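Local coordinates for probable molybdopterin-guanine dinucleotide biosynthesis protein A (PDB 2E8B), which probably transfers a GMP moiety from GTP to the molybdenum-molybdopterin cofactor, forming molybdopterin guanine dinucleotide with the help of magnesium, at residues 6-11 against 53-58; 115-120 against 173-178; 133-138 against 180-185; 73-78 against 92-97. One frame throughout, in Å; residues are numbered along the deposited sequence.

Interaction 1 (6-11 against 53-58)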
loop_
_atom_site.group_PDB
_atom_site.type_symbol
_atom_site.label_atom_id
_atom_site.label_comp_id
_atom_site.label_asym_id
_atom_site.label_seq_id
_atom_site.Cartn_x
_atom_site.Cartn_y
_atom_site.Cartn_z
ATOM N N TRP A 6 -0.906 18.822 -5.408
ATOM C CA TRP A 6 -0.217 20.049 -5.808
ATOM C C TRP A 6 0.660 20.822 -4.826
ATOM O O TRP A 6 1.694 21.362 -5.211
ATOM C CB TRP A 6 -1.405 20.992 -5.867
ATOM N N ARG A 7 0.246 20.874 -3.562
ATOM C CA ARG A 7 1.095 21.383 -2.495
ATOM C C ARG A 7 1.012 20.366 -1.358
ATOM O O ARG A 7 0.006 20.276 -0.650
ATOM C CB ARG A 7 0.668 22.755 -2.029
ATOM N N LYS A 8 2.088 19.603 -1.193
ATOM C CA LYS A 8 2.163 18.584 -0.160
ATOM C C LYS A 8 2.161 19.199 1.229
ATOM O O LYS A 8 2.917 20.131 1.511
ATOM C CB LYS A 8 3.427 17.735 -0.352
ATOM C CG LYS A 8 3.690 17.332 -1.795
ATOM C CD LYS A 8 4.995 16.570 -1.945
ATOM C CE LYS A 8 5.277 16.301 -3.407
ATOM N NZ LYS A 8 4.130 15.648 -4.088
ATOM N N GLY A 9 1.293 18.671 2.086
ATOM C CA GLY A 9 1.203 19.151 3.451
ATOM C C GLY A 9 0.124 20.179 3.746
ATOM O O GLY A 9 -0.108 20.512 4.910
ATOM N N SER A 10 -0.546 20.681 2.711
ATOM C CA SER A 10 -1.585 21.687 2.906
ATOM C C SER A 10 -2.970 21.108 3.190
ATOM O O SER A 10 -3.454 21.187 4.320
ATOM C CB SER A 10 -1.646 22.619 1.692
ATOM O OG SER A 10 -1.909 21.899 0.502
ATOM N N LEU A 11 -3.609 20.524 2.179
ATOM C CA LEU A 11 -4.949 19.969 2.358
ATOM C C LEU A 11 -5.011 18.698 3.196
ATOM O O LEU A 11 -6.017 18.433 3.852
ATOM C CB LEU A 11 -5.618 19.732 1.001
ATOM C CG LEU A 11 -6.200 20.994 0.354
ATOM C CD1 LEU A 11 -5.092 21.992 0.080
ATOM C CD2 LEU A 11 -6.918 20.638 -0.932
ATOM N N VAL A 53 2.317 12.979 -4.848
ATOM C CA VAL A 53 1.351 13.349 -3.820
ATOM C C VAL A 53 1.939 13.544 -2.417
ATOM O O VAL A 53 1.491 14.421 -1.671
ATOM C CB VAL A 53 0.226 12.286 -3.724
ATOM C CG1 VAL A 53 -0.674 12.570 -2.525
ATOM C CG2 VAL A 53 -0.590 12.281 -5.006
ATOM N N PHE A 54 2.938 12.742 -2.057
ATOM C CA PHE A 54 3.522 12.812 -0.718
ATOM C C PHE A 54 4.949 13.340 -0.617
ATOM O O PHE A 54 5.762 13.154 -1.523
ATOM C CB PHE A 54 3.461 11.424 -0.083
ATOM C CG PHE A 54 2.078 10.831 -0.061
ATOM C CD1 PHE A 54 1.147 11.238 0.889
ATOM C CD2 PHE A 54 1.702 9.881 -1.008
ATOM C CE1 PHE A 54 -0.144 10.705 0.900
ATOM C CE2 PHE A 54 0.419 9.342 -1.009
ATOM C CZ PHE A 54 -0.509 9.756 -0.051
ATOM N N LYS A 55 5.247 13.981 0.510
ATOM C CA LYS A 55 6.571 14.539 0.770
ATOM C C LYS A 55 7.592 13.413 0.908
ATOM O O LYS A 55 8.738 13.542 0.476
ATOM C CB LYS A 55 6.545 15.372 2.054
ATOM C CG LYS A 55 5.460 16.440 2.062
ATOM C CD LYS A 55 5.374 17.190 3.389
ATOM C CE LYS A 55 6.602 18.051 3.632
ATOM N NZ LYS A 55 6.421 18.953 4.806
ATOM N N GLU A 56 7.170 12.309 1.514
ATOM C CA GLU A 56 8.053 11.165 1.699
ATOM C C GLU A 56 7.370 9.868 1.283
ATOM O O GLU A 56 6.213 9.625 1.625
ATOM C CB GLU A 56 8.498 11.069 3.158
ATOM C CG GLU A 56 9.184 12.329 3.665
ATOM C CD GLU A 56 9.831 12.138 5.020
ATOM O OE1 GLU A 56 9.136 11.690 5.956
ATOM O OE2 GLU A 56 11.037 12.445 5.148
ATOM N N VAL A 57 8.098 9.049 0.532
ATOM C CA VAL A 57 7.589 7.765 0.060
ATOM C C VAL A 57 8.640 6.696 0.316
ATOM O O VAL A 57 9.802 6.862 -0.045
ATOM C CB VAL A 57 7.290 7.799 -1.453
ATOM C CG1 VAL A 57 6.707 6.470 -1.898
ATOM C CG2 VAL A 57 6.329 8.929 -1.768
ATOM N N TYR A 58 8.229 5.601 0.943
ATOM C CA TYR A 58 9.146 4.510 1.229
ATOM C C TYR A 58 8.663 3.234 0.570
ATOM O O TYR A 58 7.464 3.051 0.353
ATOM C CB TYR A 58 9.252 4.260 2.735
ATOM C CG TYR A 58 9.647 5.472 3.542
ATOM C CD1 TYR A 58 8.683 6.348 4.029
ATOM C CD2 TYR A 58 10.987 5.752 3.801
ATOM C CE1 TYR A 58 9.038 7.476 4.755
ATOM C CE2 TYR A 58 11.357 6.884 4.528
ATOM C CZ TYR A 58 10.374 7.740 5.000
ATOM O OH TYR A 58 10.715 8.866 5.713
#
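Lys8 lies along the backbone of Val53 and Phe54 and does nearly all of the touching from its side of the contact. Its CB points at the opposite segment, and with chi1 at -44° CG stands beside the backbone N, which sends the chain over the loop that follows helix 32-51. From there the chain runs extended through chi2 and chi3. CG passes the carbonyl O of Val53, and CD settles against the Phe54 carbonyl group, 3.5 Å from Phe54 C. The bend comes at the last torsion, chi4 -53°, and turns the ammonium back over the start of the loop. There Lys8 NZ comes to 3.3 Å from Val53 N, but both are donors and no bond joins them. The ammonium is instead hydrogen-bonded to the carbonyl O of Lys51, near the end of helix 32-51.

Lys55 meets the root of the Lys8 chain. Its own chain is kinked at chi3 (68°), and its CG sits 3.4 Å from Lys8 CB, a tight fit for two aliphatic carbons. The two lysines therefore meet through their methylene roots, with Lys55 NZ well away from Lys8 NZ. Behind the loop, Phe54 and Val53 turn away from Lys8 into the protein, where both pack on helix 112-120.

No hydrogen bond links the two segments. Between them the contact is one of aliphatic carbons against peptide groups, while the lysine that makes it reaches on to a helix-end carbonyl, whose partial negative charge probably favours the ammonium.

Interaction 2 (115-120 against 173-178)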
loop_
_atom_site.group_PDB
_atom_site.type_symbol
_atom_site.label_atom_id
_atom_site.label_comp_id
_atom_site.label_asym_id
_atom_site.label_seq_id
_atom_site.Cartn_x
_atom_site.Cartn_y
_atom_site.Cartn_z
ATOM N N VAL A 115 -5.613 8.439 -5.256
ATOM C CA VAL A 115 -4.989 8.609 -3.956
ATOM C C VAL A 115 -5.559 9.846 -3.268
ATOM O O VAL A 115 -5.899 9.814 -2.083
ATOM C CB VAL A 115 -3.468 8.769 -4.094
ATOM C CG1 VAL A 115 -2.846 9.073 -2.740
ATOM C CG2 VAL A 115 -2.875 7.498 -4.678
ATOM N N LEU A 116 -5.675 10.935 -4.024
ATOM C CA LEU A 116 -6.191 12.181 -3.478
ATOM C C LEU A 116 -7.646 12.072 -3.023
ATOM O O LEU A 116 -8.026 12.679 -2.023
ATOM C CB LEU A 116 -6.035 13.302 -4.505
ATOM C CG LEU A 116 -4.581 13.657 -4.828
ATOM C CD1 LEU A 116 -4.566 14.738 -5.878
ATOM C CD2 LEU A 116 -3.849 14.118 -3.569
ATOM N N TYR A 117 -8.459 11.301 -3.742
ATOM C CA TYR A 117 -9.859 11.149 -3.351
ATOM C C TYR A 117 -9.925 10.418 -2.016
ATOM O O TYR A 117 -10.752 10.745 -1.157
ATOM C CB TYR A 117 -10.657 10.363 -4.399
ATOM C CG TYR A 117 -12.152 10.370 -4.137
ATOM C CD1 TYR A 117 -12.909 11.521 -4.346
ATOM C CD2 TYR A 117 -12.803 9.229 -3.666
ATOM C CE1 TYR A 117 -14.282 11.539 -4.095
ATOM C CE2 TYR A 117 -14.178 9.235 -3.410
ATOM C CZ TYR A 117 -14.906 10.394 -3.626
ATOM O OH TYR A 117 -16.253 10.421 -3.355
ATOM N N VAL A 118 -9.048 9.435 -1.834
ATOM C CA VAL A 118 -9.030 8.699 -0.577
ATOM C C VAL A 118 -8.597 9.635 0.544
ATOM O O VAL A 118 -9.212 9.655 1.609
ATOM C CB VAL A 118 -8.095 7.472 -0.643
ATOM C CG1 VAL A 118 -7.976 6.826 0.741
ATOM C CG2 VAL A 118 -8.665 6.461 -1.619
ATOM N N LEU A 119 -7.559 10.430 0.296
ATOM C CA LEU A 119 -7.083 11.372 1.306
ATOM C C LEU A 119 -8.178 12.350 1.717
ATOM O O LEU A 119 -8.334 12.661 2.901
ATOM C CB LEU A 119 -5.883 12.174 0.790
ATOM C CG LEU A 119 -4.555 11.430 0.640
ATOM C CD1 LEU A 119 -3.495 12.374 0.093
ATOM C CD2 LEU A 119 -4.130 10.885 1.987
ATOM N N GLU A 120 -8.918 12.852 0.734
ATOM C CA GLU A 120 -9.985 13.810 1.007
ATOM C C GLU A 120 -11.068 13.201 1.889
ATOM O O GLU A 120 -11.658 13.888 2.720
ATOM C CB GLU A 120 -10.607 14.298 -0.310
ATOM C CG GLU A 120 -11.730 15.318 -0.132
ATOM C CD GLU A 120 -12.360 15.748 -1.452
ATOM O OE1 GLU A 120 -11.609 16.035 -2.409
ATOM O OE2 GLU A 120 -13.609 15.819 -1.527
ATOM N N GLU A 173 -15.912 4.752 -1.281
ATOM C CA GLU A 173 -16.465 4.279 -2.546
ATOM C C GLU A 173 -15.772 5.027 -3.673
ATOM O O GLU A 173 -15.907 6.245 -3.797
ATOM C CB GLU A 173 -17.971 4.539 -2.604
ATOM C CG GLU A 173 -18.632 4.019 -3.869
ATOM C CD GLU A 173 -20.106 4.373 -3.939
ATOM O OE1 GLU A 173 -20.858 3.959 -3.036
ATOM O OE2 GLU A 173 -20.509 5.069 -4.897
ATOM N N ILE A 174 -15.016 4.298 -4.485
ATOM C CA ILE A 174 -14.289 4.917 -5.582
ATOM C C ILE A 174 -15.213 5.333 -6.708
ATOM O O ILE A 174 -16.036 4.542 -7.173
ATOM C CB ILE A 174 -13.205 3.965 -6.133
ATOM C CG1 ILE A 174 -12.181 3.668 -5.034
ATOM C CG2 ILE A 174 -12.525 4.581 -7.348
ATOM C CD1 ILE A 174 -11.521 4.911 -4.446
ATOM N N PRO A 175 -15.102 6.599 -7.149
ATOM C CA PRO A 175 -15.936 7.108 -8.236
ATOM C C PRO A 175 -15.791 6.216 -9.457
ATOM O O PRO A 175 -14.706 5.709 -9.741
ATOM C CB PRO A 175 -15.380 8.505 -8.475
ATOM C CG PRO A 175 -14.959 8.936 -7.105
ATOM C CD PRO A 175 -14.283 7.677 -6.564
ATOM N N GLU A 176 -16.893 6.032 -10.172
ATOM C CA GLU A 176 -16.920 5.191 -11.361
ATOM C C GLU A 176 -15.723 5.354 -12.296
ATOM O O GLU A 176 -15.116 4.362 -12.708
ATOM C CB GLU A 176 -18.218 5.441 -12.138
ATOM C CG GLU A 176 -18.271 4.823 -13.532
ATOM C CD GLU A 176 -18.047 3.323 -13.542
ATOM O OE1 GLU A 176 -18.228 2.676 -12.492
ATOM O OE2 GLU A 176 -17.703 2.785 -14.615
ATOM N N GLU A 177 -15.367 6.593 -12.617
ATOM C CA GLU A 177 -14.264 6.820 -13.537
ATOM C C GLU A 177 -12.864 6.566 -12.992
ATOM O O GLU A 177 -11.884 6.714 -13.715
ATOM C CB GLU A 177 -14.370 8.225 -14.138
ATOM C CG GLU A 177 -15.598 8.369 -15.039
ATOM C CD GLU A 177 -15.507 9.541 -15.996
ATOM O OE1 GLU A 177 -14.434 9.732 -16.604
ATOM O OE2 GLU A 177 -16.516 10.260 -16.153
ATOM N N LEU A 178 -12.771 6.165 -11.728
ATOM C CA LEU A 178 -11.476 5.874 -11.122
ATOM C C LEU A 178 -11.386 4.414 -10.699
ATOM O O LEU A 178 -10.351 3.964 -10.220
ATOM C CB LEU A 178 -11.232 6.765 -9.898
ATOM C CG LEU A 178 -10.954 8.247 -10.156
ATOM C CD1 LEU A 178 -10.696 8.951 -8.834
ATOM C CD2 LEU A 178 -9.754 8.391 -11.079
#
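Tyr117 lays one face of its ring over the pyrrolidine of Pro175. Pro175 CG stands 3.8 Å from the ring centroid and only 14° off the ring normal, a CH-pi contact over the middle of the ring. Pro175 CD, the neighbouring methylene, leans toward one side of the same face and comes to 3.5 Å from Tyr117 CE2. The backbone comes close here as well: the carbonyl O of Glu173 approaches Tyr117 CE2 obliquely, at 3.5 Å. The phenol gets there because chi1 is -171°: CG lies opposite the backbone N, and the ring is thrown outward from the helix toward the proline.

A second, looser contact lies deeper. Ile174 starts out from its backbone away from the helix, but its chain folds back, with chi1 and chi2 both near -60°, and brings CD1 to 4.3 Å from Val118 CG2. The contact is entirely apolar in its side chains, and no hydrogen bond crosses between the segments.

Tyr117 and Val118 belong to helix 112-120, in which Val115 and Leu119 join Val118 in packing on Phe101 of strand 99-104. The proline side is the loop leaving strand 170-173, held to the sheet by a backbone hydrogen bond between Ile174 and Lys130. The contact thus ties the Tyr117 side of helix 112-120 to the chain just beyond strand 170-173.

Interaction 3 (133-138 against 180-185)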
loop_
_atom_site.group_PDB
_atom_site.type_symbol
_atom_site.label_atom_id
_atom_site.label_comp_id
_atom_site.label_asym_id
_atom_site.label_seq_id
_atom_site.Cartn_x
_atom_site.Cartn_y
_atom_site.Cartn_z
ATOM N N LYS A 133 -14.299 -4.763 -5.070
ATOM C CA LYS A 133 -13.421 -5.387 -4.090
ATOM C C LYS A 133 -12.965 -4.390 -3.030
ATOM O O LYS A 133 -12.897 -3.189 -3.285
ATOM C CB LYS A 133 -12.187 -5.950 -4.802
ATOM C CG LYS A 133 -11.019 -6.281 -3.883
ATOM C CD LYS A 133 -9.822 -6.796 -4.667
ATOM C CE LYS A 133 -8.659 -7.093 -3.740
ATOM N NZ LYS A 133 -7.549 -7.781 -4.447
ATOM N N LEU A 134 -12.659 -4.895 -1.838
ATOM C CA LEU A 134 -12.163 -4.033 -0.770
ATOM C C LEU A 134 -10.646 -3.985 -0.951
ATOM O O LEU A 134 -9.967 -5.009 -0.851
ATOM C CB LEU A 134 -12.498 -4.619 0.602
ATOM C CG LEU A 134 -12.009 -3.781 1.788
ATOM C CD1 LEU A 134 -12.771 -2.460 1.823
ATOM C CD2 LEU A 134 -12.202 -4.548 3.088
ATOM N N HIS A 135 -10.114 -2.803 -1.234
ATOM C CA HIS A 135 -8.683 -2.677 -1.426
ATOM C C HIS A 135 -7.972 -2.356 -0.128
ATOM O O HIS A 135 -7.695 -1.200 0.180
ATOM C CB HIS A 135 -8.405 -1.623 -2.490
ATOM C CG HIS A 135 -9.034 -1.953 -3.803
ATOM N ND1 HIS A 135 -10.313 -1.567 -4.138
ATOM C CD2 HIS A 135 -8.598 -2.731 -4.820
ATOM C CE1 HIS A 135 -10.639 -2.096 -5.303
ATOM N NE2 HIS A 135 -9.615 -2.808 -5.737
ATOM N N THR A 136 -7.676 -3.413 0.622
ATOM C CA THR A 136 -7.018 -3.310 1.913
ATOM C C THR A 136 -5.673 -2.615 1.867
ATOM O O THR A 136 -5.220 -2.063 2.873
ATOM C CB THR A 136 -6.796 -4.695 2.527
ATOM O OG1 THR A 136 -5.996 -5.480 1.636
ATOM C CG2 THR A 136 -8.122 -5.393 2.766
ATOM N N LEU A 137 -5.033 -2.635 0.703
ATOM C CA LEU A 137 -3.725 -2.005 0.571
ATOM C C LEU A 137 -3.714 -0.696 -0.210
ATOM O O LEU A 137 -2.702 -0.338 -0.819
ATOM C CB LEU A 137 -2.727 -2.992 -0.040
ATOM C CG LEU A 137 -2.612 -4.319 0.727
ATOM C CD1 LEU A 137 -1.588 -5.230 0.050
ATOM C CD2 LEU A 137 -2.205 -4.046 2.169
ATOM N N VAL A 138 -4.851 -0.003 -0.211
ATOM C CA VAL A 138 -4.974 1.307 -0.845
ATOM C C VAL A 138 -5.778 2.152 0.134
ATOM O O VAL A 138 -7.012 2.165 0.115
ATOM C CB VAL A 138 -5.708 1.265 -2.208
ATOM C CG1 VAL A 138 -5.854 2.683 -2.759
ATOM C CG2 VAL A 138 -4.928 0.407 -3.205
ATOM N N TYR A 180 -11.176 1.740 -12.477
ATOM C CA TYR A 180 -10.196 0.985 -13.253
ATOM C C TYR A 180 -8.771 1.183 -12.737
ATOM O O TYR A 180 -7.893 0.361 -13.002
ATOM C CB TYR A 180 -10.278 1.385 -14.734
ATOM C CG TYR A 180 -9.550 2.664 -15.077
ATOM C CD1 TYR A 180 -10.135 3.907 -14.848
ATOM C CD2 TYR A 180 -8.264 2.632 -15.623
ATOM C CE1 TYR A 180 -9.461 5.088 -15.150
ATOM C CE2 TYR A 180 -7.584 3.807 -15.931
ATOM C CZ TYR A 180 -8.188 5.031 -15.690
ATOM O OH TYR A 180 -7.528 6.199 -15.990
ATOM N N THR A 181 -8.544 2.258 -11.988
ATOM C CA THR A 181 -7.209 2.536 -11.474
ATOM C C THR A 181 -6.796 1.554 -10.385
ATOM O O THR A 181 -5.648 1.560 -9.944
ATOM C CB THR A 181 -7.100 3.973 -10.902
ATOM O OG1 THR A 181 -7.894 4.086 -9.715
ATOM C CG2 THR A 181 -7.579 4.991 -11.933
ATOM N N LEU A 182 -7.727 0.705 -9.964
ATOM C CA LEU A 182 -7.449 -0.275 -8.914
ATOM C C LEU A 182 -7.298 -1.704 -9.430
ATOM O O LEU A 182 -7.185 -2.649 -8.647
ATOM C CB LEU A 182 -8.559 -0.217 -7.856
ATOM C CG LEU A 182 -8.448 1.008 -6.941
ATOM C CD1 LEU A 182 -9.814 1.444 -6.452
ATOM C CD2 LEU A 182 -7.534 0.675 -5.774
ATOM N N LEU A 183 -7.293 -1.869 -10.748
ATOM C CA LEU A 183 -7.155 -3.203 -11.327
ATOM C C LEU A 183 -5.725 -3.723 -11.186
ATOM O O LEU A 183 -4.787 -2.951 -10.987
ATOM C CB LEU A 183 -7.547 -3.175 -12.807
ATOM C CG LEU A 183 -9.005 -2.838 -13.133
ATOM C CD1 LEU A 183 -9.178 -2.679 -14.636
ATOM C CD2 LEU A 183 -9.909 -3.936 -12.603
ATOM N N ASN A 184 -5.565 -5.039 -11.274
ATOM C CA ASN A 184 -4.241 -5.644 -11.190
ATOM C C ASN A 184 -3.874 -6.116 -12.588
ATOM O O ASN A 184 -4.688 -6.030 -13.502
ATOM C CB ASN A 184 -4.240 -6.842 -10.235
ATOM C CG ASN A 184 -4.803 -6.507 -8.870
ATOM O OD1 ASN A 184 -6.015 -6.375 -8.705
ATOM N ND2 ASN A 184 -3.923 -6.359 -7.886
ATOM N N MET A 185 -2.648 -6.598 -12.757
ATOM C CA MET A 185 -2.202 -7.102 -14.054
ATOM C C MET A 185 -2.419 -8.606 -14.213
ATOM O O MET A 185 -2.023 -9.388 -13.349
ATOM C CB MET A 185 -0.687 -6.923 -14.205
ATOM C CG MET A 185 -0.241 -5.550 -14.702
ATOM S SD MET A 185 -0.387 -5.344 -16.503
ATOM C CE MET A 185 -1.862 -4.371 -16.633
HETATM O O HOH W 1 -6.464 -6.160 -6.058
#
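Lys133 runs its stem past one face of the His135 ring, CG toward the rim, while the opposite face of that ring takes Leu182, so the imidazole is held between a lysine stem and a leucine. All four Lys133 torsions are close to 180°, and the extended chain carries NZ toward a water that donates to Asn184 OD1 at 2.7 Å. The modelled 2.5 Å from Lys133 NZ to this water is shorter than usual, so the bridge is uncertain in detail.

Within 133-138, His135 does most of the touching. Leu182 CD2 lies 3.7 Å from the ring centroid, 16° off the normal, in a CH-pi contact, while Leu182 CB reaches 3.5 Å from His135 NE2 on the same face. Thus the leucine lies along the ring rather than prodding it with a single methyl. His135 ND1 makes a weak hydrogen bond to the carbonyl O of Ala129.

His135 is also the centre of an inverse gamma turn and the first residue of a type I beta turn closed by Val138 N bonding to His135 O at 3.1 Å. Here the chain turns a corner between strand 134-135, which pairs antiparallel with strand 126-130, and strand 140-142.

Val138, at the end of that turn, points back toward Leu182. Its CG2 comes to 3.7 Å from Leu182 CD2, the same methyl that lies over the imidazole. Val138 also packs on Leu107, and its side chain is about 7 Å from that of Asp106, the predicted magnesium ligand.

Interaction 4 (73-78 against 92-97)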
loop_
_atom_site.group_PDB
_atom_site.type_symbol
_atom_site.label_atom_id
_atom_site.label_comp_id
_atom_site.label_asym_id
_atom_site.label_seq_id
_atom_site.Cartn_x
_atom_site.Cartn_y
_atom_site.Cartn_z
ATOM N N PRO A 73 14.183 5.091 -0.930
ATOM C CA PRO A 73 14.502 4.597 0.411
ATOM C C PRO A 73 13.659 3.359 0.710
ATOM O O PRO A 73 12.443 3.368 0.512
ATOM C CB PRO A 73 14.152 5.781 1.306
ATOM C CG PRO A 73 13.021 6.426 0.582
ATOM C CD PRO A 73 13.473 6.381 -0.862
ATOM N N VAL A 74 14.311 2.303 1.183
ATOM C CA VAL A 74 13.634 1.050 1.498
ATOM C C VAL A 74 13.509 0.795 2.991
ATOM O O VAL A 74 14.485 0.909 3.733
ATOM C CB VAL A 74 14.390 -0.158 0.894
ATOM C CG1 VAL A 74 13.694 -1.458 1.284
ATOM C CG2 VAL A 74 14.475 -0.028 -0.616
ATOM N N VAL A 75 12.300 0.464 3.433
ATOM C CA VAL A 75 12.074 0.132 4.830
ATOM C C VAL A 75 12.044 -1.390 4.800
ATOM O O VAL A 75 11.194 -1.993 4.148
ATOM C CB VAL A 75 10.740 0.702 5.353
ATOM C CG1 VAL A 75 10.493 0.214 6.771
ATOM C CG2 VAL A 75 10.794 2.229 5.335
ATOM N N LEU A 76 12.998 -2.002 5.491
ATOM C CA LEU A 76 13.139 -3.451 5.497
ATOM C C LEU A 76 12.128 -4.288 6.270
ATOM O O LEU A 76 11.910 -4.092 7.465
ATOM C CB LEU A 76 14.546 -3.815 5.981
ATOM C CG LEU A 76 14.980 -5.269 5.808
ATOM C CD1 LEU A 76 15.142 -5.560 4.330
ATOM C CD2 LEU A 76 16.285 -5.517 6.543
ATOM N N ASP A 77 11.521 -5.233 5.556
ATOM C CA ASP A 77 10.574 -6.188 6.116
ATOM C C ASP A 77 11.516 -7.338 6.487
ATOM O O ASP A 77 12.011 -8.052 5.611
ATOM C CB ASP A 77 9.585 -6.614 5.028
ATOM C CG ASP A 77 8.756 -7.826 5.415
ATOM O OD1 ASP A 77 9.069 -8.481 6.430
ATOM O OD2 ASP A 77 7.793 -8.132 4.676
ATOM N N GLU A 78 11.766 -7.502 7.783
ATOM C CA GLU A 78 12.698 -8.514 8.271
ATOM C C GLU A 78 12.132 -9.917 8.485
ATOM O O GLU A 78 12.860 -10.831 8.872
ATOM C CB GLU A 78 13.343 -8.009 9.565
ATOM C CG GLU A 78 13.834 -6.568 9.454
ATOM C CD GLU A 78 14.394 -6.019 10.752
ATOM O OE1 GLU A 78 15.550 -6.351 11.091
ATOM O OE2 GLU A 78 13.674 -5.260 11.434
ATOM N N LEU A 92 3.726 0.608 9.515
ATOM C CA LEU A 92 3.261 1.325 10.698
ATOM C C LEU A 92 4.310 1.439 11.794
ATOM O O LEU A 92 4.330 2.416 12.545
ATOM C CB LEU A 92 1.991 0.672 11.233
ATOM C CG LEU A 92 0.815 0.796 10.261
ATOM C CD1 LEU A 92 -0.388 0.066 10.813
ATOM C CD2 LEU A 92 0.491 2.268 10.025
ATOM N N LYS A 93 5.188 0.446 11.878
ATOM C CA LYS A 93 6.259 0.462 12.867
ATOM C C LYS A 93 7.217 1.610 12.533
ATOM O O LYS A 93 7.721 2.302 13.422
ATOM C CB LYS A 93 6.997 -0.879 12.826
ATOM C CG LYS A 93 8.193 -1.011 13.749
ATOM C CD LYS A 93 8.826 -2.384 13.552
ATOM C CE LYS A 93 10.070 -2.573 14.395
ATOM N NZ LYS A 93 10.634 -3.934 14.183
ATOM N N HIS A 94 7.446 1.817 11.240
ATOM C CA HIS A 94 8.344 2.860 10.761
ATOM C C HIS A 94 7.703 4.245 10.764
ATOM O O HIS A 94 8.395 5.246 10.916
ATOM C CB HIS A 94 8.806 2.531 9.336
ATOM C CG HIS A 94 9.736 3.545 8.747
ATOM N ND1 HIS A 94 11.088 3.562 9.011
ATOM C CD2 HIS A 94 9.506 4.578 7.902
ATOM C CE1 HIS A 94 11.653 4.558 8.352
ATOM N NE2 HIS A 94 10.713 5.190 7.671
ATOM N N ALA A 95 6.384 4.293 10.591
ATOM C CA ALA A 95 5.643 5.555 10.532
ATOM C C ALA A 95 6.130 6.629 11.503
ATOM O O ALA A 95 6.322 6.362 12.686
ATOM C CB ALA A 95 4.162 5.289 10.761
ATOM N N LYS A 96 6.325 7.842 10.989
ATOM C CA LYS A 96 6.778 8.966 11.804
ATOM C C LYS A 96 5.624 9.925 12.091
ATOM O O LYS A 96 5.771 10.871 12.868
ATOM C CB LYS A 96 7.906 9.720 11.095
ATOM C CG LYS A 96 9.056 8.839 10.626
ATOM C CD LYS A 96 9.609 7.966 11.744
ATOM C CE LYS A 96 10.726 7.066 11.229
ATOM N NZ LYS A 96 11.095 6.011 12.213
ATOM N N GLU A 97 4.484 9.684 11.450
ATOM C CA GLU A 97 3.295 10.507 11.652
ATOM C C GLU A 97 2.164 9.581 12.103
ATOM O O GLU A 97 2.255 8.367 11.939
ATOM C CB GLU A 97 2.906 11.230 10.360
ATOM C CG GLU A 97 3.978 12.170 9.814
ATOM C CD GLU A 97 3.449 13.087 8.723
ATOM O OE1 GLU A 97 2.814 12.583 7.775
ATOM O OE2 GLU A 97 3.671 14.314 8.809
#
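Val75 and His94 make most of this contact, the valine placing a methyl squarely over the imidazole. Val75 CG2 is 3.6 Å from the centroid of the His94 ring and 6° off its normal, a CH-pi contact almost dead centre. The second methyl works at the root of the histidine, with Val75 CG1 3.8 Å from His94 CB. Chi1 of His94 is 180°, carrying the ring out from the helix opposite the backbone N and down onto the strand residue. Lys96 then folds back so that its CE lies over the rim of the other face, 3.9 Å above the plane.

Nearby, at the edge, Glu78 and Lys93 reach toward each other but stop short of a salt bridge, with Glu78 OE2 4.3 Å from Lys93 NZ. At the surface this probably adds only a mild attraction.

Val75 belongs to strand 74-76, whose backbone bonds to Ile59 and Ala61 of parallel strand 56-61, and His94 closes helix 84-94. Tyr58, on that neighbouring strand, touches Val75 and meets the His94 ring edge-to-face, so strand, strand and helix come together here, with Val75 two residues before Asp77, a predicted GTP-binding residue just past the strand.

In the fold
Interactions 1 and 4 share one part of the sheet, where strands 56-61 and 74-76 are parallel neighbours; their centres are 17 Å apart, and Tyr58 bridges them by touching Pro73, Val75 and His94. Interaction 1 also touches interaction 2, also 17 Å away, through Val53 and Phe54 packed on helix 112-120. Interactions 2 and 3 are 12 Å apart, joined by Ile174 against Leu182. Along the chain interaction 1 closes first, 4 follows, and 2 and 3 interleave last. Interaction 4 lies across the chain's centre from both 2 and 3. Together they lie round the GT-A-type nucleotidyltransferase sheet, joining its strands to flanking helices and loops, with 3 and 4 nearest the predicted GTP and magnesium residues.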